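Local coordinates for protein glycosyl transferase (Staphylococcus aureus, PDB 5U02) that is the linker and C-terminal part of a TarS-type glycosyl transferase, with tandem E-set-type beta domains, in a three-chain assembly, at residues 145-149 and 299-303; 288-294 and 325-331. All coordinates share one frame; numbering follows the deposited sequence.

Overall arrangement
From the N-terminal helices and a small three-stranded sheet the chain enters a large antiparallel beta sheet whose first strand, 138-146, runs into the turn of contact 1. About 150 residues later, after the rest of that sheet and the first two strands of the next, segment 299-303 returns to this turn and closes the long loop, joining the first C-terminal beta domain to the second. Contact 2 begins inside that loop, at 288-294, and is completed beyond it at 325-331, so the two closures cross. It pairs neighbouring strands of the seven-stranded antiparallel sheet of the second domain. The contact centres lie about 14 Å apart, and they meet where Phe301 packs on Val327, CD1 to CG2 3.8 Å.

Contact 1 of 2, residues 145-149 and 299-303; sequences KFDNH and YVFEE
The backbone leaving strand 138-146 passes segment 299-303 most closely at Asp147 and Phe301, whose CA atoms are 4.8 Å apart. Just past the strand the chain bends in an Asx turn, in which Asp147 OD1 accepts from His149 N at 2.7 Å. That bend presents Asn148, whose OD1 receives Glu302 N at 2.8 Å, with the donor almost in line with the C=O bond (173°). With CG between its own backbone N and carbonyl carbon (chi1 66°), the amide reaches toward segment 299-303 and lays CG against Phe301 CD2. Val300 CG2 sits over one face of the Phe146 ring, 3.8 Å from its centroid, as a CH-pi contact. Glu302 CG passes Asn148 OD1 at 3.3 Å; beyond it the carboxylate and His149 ring planes differ by 6°, but the nearest His149 atom is CB, 3.6 Å from Glu302 OE2. Glu302 OE1 accepts from His350 N and Thr348 OG1, and Asn148 ND2 is bonded to Tyr353 OH and Thr348 OG1. This buried junction between the two beta domains thus combines one direct bond with a shared partner, Thr348 OG1, which probably restricts rotation of the amide and the carboxylate.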
ATOM      1  N   LYS A 145      -3.270 -20.894  -1.601  1.00 26.39           N
ATOM      2  CA  LYS A 145      -2.560 -21.584  -2.671  1.00 29.33           C
ATOM      3  C   LYS A 145      -1.101 -21.139  -2.684  1.00 30.84           C
ATOM      4  O   LYS A 145      -0.777 -20.018  -2.280  1.00 30.30           O
ATOM      5  CB  LYS A 145      -3.181 -21.300  -4.046  1.00 34.27           C
ATOM      6  CG  LYS A 145      -4.698 -21.403  -4.100  1.00 43.45           C
ATOM      7  CD  LYS A 145      -5.182 -22.837  -3.967  1.00 49.32           C
ATOM      8  CE  LYS A 145      -6.633 -22.955  -4.412  1.00 56.08           C
ATOM      9  NZ  LYS A 145      -7.215 -24.295  -4.119  1.00 60.36           N
ATOM     10  N   PHE A 146      -0.219 -22.013  -3.165  1.00 24.43           N
ATOM     11  CA  PHE A 146       1.191 -21.659  -3.213  1.00 25.05           C
ATOM     12  C   PHE A 146       1.918 -22.557  -4.200  1.00 27.86           C
ATOM     13  O   PHE A 146       1.430 -23.625  -4.584  1.00 25.22           O
ATOM     14  CB  PHE A 146       1.842 -21.730  -1.824  1.00 24.36           C
ATOM     15  CG  PHE A 146       2.081 -23.130  -1.319  1.00 27.66           C
ATOM     16  CD1 PHE A 146       1.022 -23.966  -1.003  1.00 26.69           C
ATOM     17  CD2 PHE A 146       3.370 -23.593  -1.118  1.00 31.01           C
ATOM     18  CE1 PHE A 146       1.246 -25.251  -0.521  1.00 25.67           C
ATOM     19  CE2 PHE A 146       3.598 -24.874  -0.638  1.00 29.25           C
ATOM     20  CZ  PHE A 146       2.533 -25.702  -0.342  1.00 24.61           C
ATOM     21  N   ASP A 147       3.084 -22.080  -4.626  1.00 25.58           N
ATOM     22  CA  ASP A 147       4.008 -22.826  -5.467  1.00 26.80           C
ATOM     23  C   ASP A 147       5.411 -22.303  -5.169  1.00 27.48           C
ATOM     24  O   ASP A 147       5.616 -21.569  -4.198  1.00 24.73           O
ATOM     25  CB  ASP A 147       3.612 -22.707  -6.946  1.00 27.20           C
ATOM     26  CG  ASP A 147       3.407 -21.265  -7.387  1.00 29.91           C
ATOM     27  OD1 ASP A 147       4.253 -20.405  -7.056  1.00 27.09           O
ATOM     28  OD2 ASP A 147       2.391 -20.988  -8.065  1.00 31.27           O
ATOM     29  N   ASN A 148       6.380 -22.669  -6.011  1.00 28.06           N
ATOM     30  CA  ASN A 148       7.758 -22.223  -5.809  1.00 29.40           C
ATOM     31  C   ASN A 148       7.962 -20.747  -6.138  1.00 28.63           C
ATOM     32  O   ASN A 148       9.092 -20.252  -6.036  1.00 30.58           O
ATOM     33  CB  ASN A 148       8.717 -23.064  -6.652  1.00 21.50           C
ATOM     34  CG  ASN A 148       8.522 -22.856  -8.137  1.00 27.93           C
ATOM     35  OD1 ASN A 148       7.425 -23.039  -8.661  1.00 27.67           O
ATOM     36  ND2 ASN A 148       9.586 -22.444  -8.824  1.00 26.53           N
ATOM     37  N   HIS A 149       6.907 -20.034  -6.519  1.00 26.22           N
ATOM     38  CA  HIS A 149       6.997 -18.645  -6.948  1.00 25.32           C
ATOM     39  C   HIS A 149       6.268 -17.677  -6.028  1.00 28.10           C
ATOM     40  O   HIS A 149       6.786 -16.588  -5.757  1.00 25.87           O
ATOM     41  CB  HIS A 149       6.483 -18.528  -8.393  1.00 24.03           C
ATOM     42  CG  HIS A 149       6.233 -17.124  -8.852  1.00 29.20           C
ATOM     43  ND1 HIS A 149       4.968 -16.619  -9.080  1.00 28.84           N
ATOM     44  CD2 HIS A 149       7.097 -16.106  -9.092  1.00 30.46           C
ATOM     45  CE1 HIS A 149       5.070 -15.360  -9.470  1.00 31.34           C
ATOM     46  NE2 HIS A 149       6.348 -15.023  -9.480  1.00 32.10           N
ATOM     47  N   TYR A 299       5.865 -31.502  -3.768  1.00 23.20           N
ATOM     48  CA  TYR A 299       6.391 -30.177  -4.067  1.00 20.20           C
ATOM     49  C   TYR A 299       5.563 -29.566  -5.187  1.00 27.78           C
ATOM     50  O   TYR A 299       5.379 -30.189  -6.240  1.00 28.08           O
ATOM     51  CB  TYR A 299       7.868 -30.239  -4.471  1.00 19.88           C
ATOM     52  CG  TYR A 299       8.813 -30.324  -3.299  1.00 25.88           C
ATOM     53  CD1 TYR A 299       9.122 -31.552  -2.711  1.00 23.98           C
ATOM     54  CD2 TYR A 299       9.398 -29.178  -2.776  1.00 25.55           C
ATOM     55  CE1 TYR A 299       9.984 -31.630  -1.635  1.00 21.91           C
ATOM     56  CE2 TYR A 299      10.262 -29.247  -1.701  1.00 25.62           C
ATOM     57  CZ  TYR A 299      10.551 -30.474  -1.135  1.00 24.08           C
ATOM     58  OH  TYR A 299      11.411 -30.543  -0.064  1.00 29.34           O
ATOM     59  N   VAL A 300       5.060 -28.357  -4.960  1.00 24.33           N
ATOM     60  CA  VAL A 300       4.211 -27.672  -5.924  1.00 24.72           C
ATOM     61  C   VAL A 300       5.051 -26.639  -6.660  1.00 25.59           C
ATOM     62  O   VAL A 300       5.753 -25.833  -6.033  1.00 23.49           O
ATOM     63  CB  VAL A 300       2.997 -27.018  -5.242  1.00 28.86           C
ATOM     64  CG1 VAL A 300       1.909 -28.053  -4.998  1.00 27.17           C
ATOM     65  CG2 VAL A 300       3.405 -26.347  -3.937  1.00 28.24           C
ATOM     66  N   PHE A 301       4.987 -26.670  -7.989  1.00 19.11           N
ATOM     67  CA  PHE A 301       5.683 -25.722  -8.840  1.00 19.29           C
ATOM     68  C   PHE A 301       4.666 -24.953  -9.667  1.00 24.42           C
ATOM     69  O   PHE A 301       3.574 -25.454  -9.963  1.00 24.15           O
ATOM     70  CB  PHE A 301       6.691 -26.430  -9.763  1.00 20.53           C
ATOM     71  CG  PHE A 301       7.858 -27.041  -9.034  1.00 19.10           C
ATOM     72  CD1 PHE A 301       7.748 -28.288  -8.441  1.00 22.31           C
ATOM     73  CD2 PHE A 301       9.063 -26.360  -8.939  1.00 22.02           C
ATOM     74  CE1 PHE A 301       8.821 -28.847  -7.765  1.00 24.98           C
ATOM     75  CE2 PHE A 301      10.139 -26.911  -8.266  1.00 27.64           C
ATOM     76  CZ  PHE A 301      10.019 -28.161  -7.679  1.00 26.71           C
ATOM     77  N   GLU A 302       5.029 -23.727 -10.035  1.00 24.89           N
ATOM     78  CA  GLU A 302       4.166 -22.923 -10.888  1.00 28.66           C
ATOM     79  C   GLU A 302       4.084 -23.541 -12.279  1.00 30.49           C
ATOM     80  O   GLU A 302       5.105 -23.889 -12.880  1.00 28.85           O
ATOM     81  CB  GLU A 302       4.686 -21.489 -10.971  1.00 33.96           C
ATOM     82  CG  GLU A 302       6.189 -21.382 -11.183  1.00 33.39           C
ATOM     83  CD  GLU A 302       6.631 -19.992 -11.635  1.00 31.84           C
ATOM     84  OE1 GLU A 302       7.856 -19.772 -11.747  1.00 32.29           O
ATOM     85  OE2 GLU A 302       5.764 -19.128 -11.888  1.00 25.49           O
ATOM     86  N   GLU A 303       2.869 -23.685 -12.788  1.00 27.13           N
ATOM     87  CA  GLU A 303       2.693 -24.252 -14.113  1.00 26.64           C
ATOM     88  C   GLU A 303       2.961 -23.199 -15.180  1.00 25.28           C
ATOM     89  O   GLU A 303       2.806 -21.997 -14.952  1.00 28.57           O
ATOM     90  CB  GLU A 303       1.284 -24.830 -14.265  1.00 27.17           C
ATOM     91  CG  GLU A 303       1.007 -26.009 -13.331  1.00 24.06           C
ATOM     92  CD  GLU A 303      -0.286 -26.725 -13.666  1.00 28.61           C
ATOM     93  OE1 GLU A 303      -1.323 -26.050 -13.818  1.00 35.56           O
ATOM     94  OE2 GLU A 303      -0.264 -27.964 -13.800  1.00 30.83           O
TER

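Contact 2 of 2, residues 288-294 and 325-331; sequences NKIILTG and NEVEILL
Two neighbouring antiparallel strands of the seven-stranded sheet in the second C-terminal domain, an E-set-type domain, form this contact: 289-294 and 326-331 run at 163° to each other, their axes 4.7 Å apart. Ile290 with Ile329 and Leu292 with Val327 are hydrogen-bonded pairs, each joined by two backbone bonds, while Lys289 with Leu330, Ile291 with Glu328 and Thr293 with Glu326 are non-hydrogen-bonded. The pairing continues past these bridges at both ends, where Leu331 N donates to Asn288 O and Gly294 N to Asn325 O.

Ile290, Leu292, Val327 and Ile329 face the buried side. There the two isoleucines meet through their CB atoms at 4.2 Å, as do Leu292 and Val327, and Ile290 CD1 reaches Leu331 CD1 at 3.7 Å. Met282 of strand 280-285 packs on Ile290 and Leu292, Val308 on Ile290 and Leu331, so this side belongs to the core of the sheet domain.

The other face is more polar. Lys289, extended beyond CG, crosses Glu328 obliquely: its CD and CE lie against Glu328 OE1, CD at 3.4 Å, whereas NZ is 3.9 Å from that oxygen, a long salt bridge. The stronger partner of the ammonium is Asp312 of the second subunit, so the lysine links this sheet to a neighbouring chain. Leu330 CD1 lines the same aliphatic stem, 3.7 Å from Lys289 CE, and Ile291 CD1 rests on Glu328 CB.

At the far end, a chi1 of 76° folds the Asn325 amide back over its own backbone and brings it to the partner strand: ND2 donates to Gly294 O at 3.0 Å, in the carbonyl plane.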
ATOM      1  N   ASN A 288      10.888 -36.934 -24.285  1.00 32.32           N
ATOM      2  CA  ASN A 288      10.662 -35.495 -24.254  1.00 33.05           C
ATOM      3  C   ASN A 288      10.019 -35.026 -22.952  1.00 29.20           C
ATOM      4  O   ASN A 288       9.499 -33.905 -22.901  1.00 29.72           O
ATOM      5  CB  ASN A 288       9.794 -35.067 -25.450  1.00 29.00           C
ATOM      6  CG  ASN A 288       8.409 -35.712 -25.434  1.00 32.42           C
ATOM      7  OD1 ASN A 288       8.170 -36.698 -24.730  1.00 29.03           O
ATOM      8  ND2 ASN A 288       7.493 -35.160 -26.221  1.00 22.58           N
ATOM      9  N   LYS A 289      10.037 -35.840 -21.898  1.00 29.70           N
ATOM     10  CA  LYS A 289       9.365 -35.496 -20.650  1.00 32.89           C
ATOM     11  C   LYS A 289      10.303 -35.711 -19.472  1.00 32.99           C
ATOM     12  O   LYS A 289      10.885 -36.792 -19.318  1.00 33.99           O
ATOM     13  CB  LYS A 289       8.084 -36.316 -20.462  1.00 34.30           C
ATOM     14  CG  LYS A 289       6.930 -35.865 -21.352  1.00 39.31           C
ATOM     15  CD  LYS A 289       5.741 -36.819 -21.271  1.00 47.33           C
ATOM     16  CE  LYS A 289       4.598 -36.332 -22.151  1.00 54.31           C
ATOM     17  NZ  LYS A 289       3.534 -37.358 -22.343  1.00 59.48           N
ATOM     18  N   ILE A 290      10.439 -34.681 -18.645  1.00 28.95           N
ATOM     19  CA  ILE A 290      11.211 -34.743 -17.410  1.00 25.52           C
ATOM     20  C   ILE A 290      10.222 -34.782 -16.252  1.00 28.25           C
ATOM     21  O   ILE A 290       9.278 -33.983 -16.207  1.00 27.46           O
ATOM     22  CB  ILE A 290      12.177 -33.553 -17.301  1.00 24.85           C
ATOM     23  CG1 ILE A 290      13.120 -33.547 -18.508  1.00 26.14           C
ATOM     24  CG2 ILE A 290      12.976 -33.616 -16.002  1.00 26.22           C
ATOM     25  CD1 ILE A 290      13.950 -32.289 -18.649  1.00 23.91           C
ATOM     26  N   ILE A 291      10.417 -35.729 -15.339  1.00 27.09           N
ATOM     27  CA  ILE A 291       9.492 -35.964 -14.236  1.00 26.90           C
ATOM     28  C   ILE A 291      10.212 -35.659 -12.928  1.00 28.56           C
ATOM     29  O   ILE A 291      11.254 -36.257 -12.626  1.00 25.40           O
ATOM     30  CB  ILE A 291       8.953 -37.404 -14.234  1.00 28.77           C
ATOM     31  CG1 ILE A 291       8.315 -37.758 -15.579  1.00 26.82           C
ATOM     32  CG2 ILE A 291       7.937 -37.582 -13.113  1.00 26.32           C
ATOM     33  CD1 ILE A 291       7.106 -36.920 -15.914  1.00 30.19           C
ATOM     34  N   LEU A 292       9.652 -34.740 -12.149  1.00 29.40           N
ATOM     35  CA  LEU A 292      10.142 -34.441 -10.811  1.00 26.42           C
ATOM     36  C   LEU A 292       9.204 -35.099  -9.811  1.00 29.53           C
ATOM     37  O   LEU A 292       7.996 -34.838  -9.828  1.00 29.92           O
ATOM     38  CB  LEU A 292      10.210 -32.936 -10.574  1.00 23.45           C
ATOM     39  CG  LEU A 292      11.083 -32.126 -11.535  1.00 29.16           C
ATOM     40  CD1 LEU A 292      11.056 -30.659 -11.145  1.00 26.96           C
ATOM     41  CD2 LEU A 292      12.508 -32.659 -11.559  1.00 28.94           C
ATOM     42  N   THR A 293       9.754 -35.955  -8.951  1.00 23.86           N
ATOM     43  CA  THR A 293       8.964 -36.694  -7.973  1.00 25.24           C
ATOM     44  C   THR A 293       9.405 -36.316  -6.565  1.00 25.23           C
ATOM     45  O   THR A 293      10.582 -36.468  -6.216  1.00 27.04           O
ATOM     46  CB  THR A 293       9.094 -38.203  -8.185  1.00 26.95           C
ATOM     47  OG1 THR A 293       8.803 -38.515  -9.554  1.00 34.40           O
ATOM     48  CG2 THR A 293       8.116 -38.950  -7.294  1.00 22.68           C
ATOM     49  N   GLY A 294       8.468 -35.811  -5.767  1.00 21.86           N
ATOM     50  CA  GLY A 294       8.722 -35.612  -4.351  1.00 20.18           C
ATOM     51  C   GLY A 294       8.750 -36.955  -3.646  1.00 25.04           C
ATOM     52  O   GLY A 294       7.755 -37.700  -3.676  1.00 25.39           O
ATOM     53  N   ASN A 325       2.754 -34.812  -5.880  1.00 28.75           N
ATOM     54  CA  ASN A 325       4.194 -35.007  -5.740  1.00 32.25           C
ATOM     55  C   ASN A 325       4.868 -35.321  -7.072  1.00 36.21           C
ATOM     56  O   ASN A 325       6.013 -35.783  -7.086  1.00 35.04           O
ATOM     57  CB  ASN A 325       4.497 -36.108  -4.721  1.00 30.61           C
ATOM     58  CG  ASN A 325       4.244 -37.496  -5.270  1.00 33.39           C
ATOM     59  OD1 ASN A 325       3.298 -37.717  -6.030  1.00 34.54           O
ATOM     60  ND2 ASN A 325       5.098 -38.445  -4.893  1.00 31.23           N
ATOM     61  N   GLU A 326       4.189 -35.085  -8.192  1.00 35.14           N
ATOM     62  CA  GLU A 326       4.749 -35.375  -9.505  1.00 34.04           C
ATOM     63  C   GLU A 326       4.522 -34.200 -10.441  1.00 31.91           C
ATOM     64  O   GLU A 326       3.395 -33.710 -10.580  1.00 22.91           O
ATOM     65  CB  GLU A 326       4.149 -36.649 -10.104  1.00 41.10           C
ATOM     66  CG  GLU A 326       4.726 -37.916  -9.504  1.00 49.03           C
ATOM     67  CD  GLU A 326       4.041 -39.162 -10.003  1.00 55.74           C
ATOM     68  OE1 GLU A 326       4.752 -40.136 -10.324  1.00 58.57           O
ATOM     69  OE2 GLU A 326       2.794 -39.170 -10.074  1.00 60.24           O
ATOM     70  N   VAL A 327       5.596 -33.772 -11.094  1.00 31.83           N
ATOM     71  CA  VAL A 327       5.587 -32.645 -12.011  1.00 31.35           C
ATOM     72  C   VAL A 327       6.152 -33.118 -13.340  1.00 30.73           C
ATOM     73  O   VAL A 327       7.162 -33.830 -13.370  1.00 31.00           O
ATOM     74  CB  VAL A 327       6.407 -31.466 -11.451  1.00 38.07           C
ATOM     75  CG1 VAL A 327       6.799 -30.513 -12.550  1.00 37.28           C
ATOM     76  CG2 VAL A 327       5.611 -30.744 -10.377  1.00 43.11           C
ATOM     77  N   GLU A 328       5.502 -32.734 -14.433  1.00 29.52           N
ATOM     78  CA  GLU A 328       5.948 -33.085 -15.771  1.00 28.98           C
ATOM     79  C   GLU A 328       6.405 -31.833 -16.505  1.00 27.42           C
ATOM     80  O   GLU A 328       5.706 -30.814 -16.507  1.00 24.21           O
ATOM     81  CB  GLU A 328       4.840 -33.779 -16.562  1.00 29.67           C
ATOM     82  CG  GLU A 328       5.179 -33.974 -18.027  1.00 34.55           C
ATOM     83  CD  GLU A 328       3.981 -34.391 -18.846  1.00 38.74           C
ATOM     84  OE1 GLU A 328       3.669 -35.596 -18.864  1.00 44.15           O
ATOM     85  OE2 GLU A 328       3.346 -33.513 -19.464  1.00 40.87           O
ATOM     86  N   ILE A 329       7.573 -31.916 -17.128  1.00 25.60           N
ATOM     87  CA  ILE A 329       8.084 -30.857 -17.983  1.00 24.19           C
ATOM     88  C   ILE A 329       8.106 -31.426 -19.392  1.00 27.42           C
ATOM     89  O   ILE A 329       8.965 -32.251 -19.723  1.00 29.38           O
ATOM     90  CB  ILE A 329       9.467 -30.369 -17.543  1.00 26.60           C
ATOM     91  CG1 ILE A 329       9.387 -29.770 -16.132  1.00 30.84           C
ATOM     92  CG2 ILE A 329      10.000 -29.336 -18.529  1.00 25.64           C
ATOM     93  CD1 ILE A 329      10.721 -29.339 -15.560  1.00 30.04           C
ATOM     94  N   LEU A 330       7.137 -31.012 -20.208  1.00 27.41           N
ATOM     95  CA  LEU A 330       7.022 -31.463 -21.595  1.00 28.21           C
ATOM     96  C   LEU A 330       7.955 -30.619 -22.453  1.00 25.55           C
ATOM     97  O   LEU A 330       7.658 -29.463 -22.760  1.00 25.95           O
ATOM     98  CB  LEU A 330       5.579 -31.355 -22.073  1.00 29.96           C
ATOM     99  CG  LEU A 330       5.298 -31.719 -23.531  1.00 33.46           C
ATOM    100  CD1 LEU A 330       5.679 -33.168 -23.804  1.00 35.28           C
ATOM    101  CD2 LEU A 330       3.836 -31.465 -23.890  1.00 29.70           C
ATOM    102  N   LEU A 331       9.087 -31.201 -22.848  1.00 24.16           N
ATOM    103  CA  LEU A 331      10.112 -30.470 -23.577  1.00 26.03           C
ATOM    104  C   LEU A 331       9.689 -30.218 -25.021  1.00 31.51           C
ATOM    105  O   LEU A 331       8.834 -30.910 -25.580  1.00 35.05           O
ATOM    106  CB  LEU A 331      11.432 -31.240 -23.557  1.00 25.93           C
ATOM    107  CG  LEU A 331      12.068 -31.455 -22.189  1.00 25.03           C
ATOM    108  CD1 LEU A 331      13.281 -32.350 -22.322  1.00 26.53           C
ATOM    109  CD2 LEU A 331      12.450 -30.114 -21.587  1.00 27.00           C
TER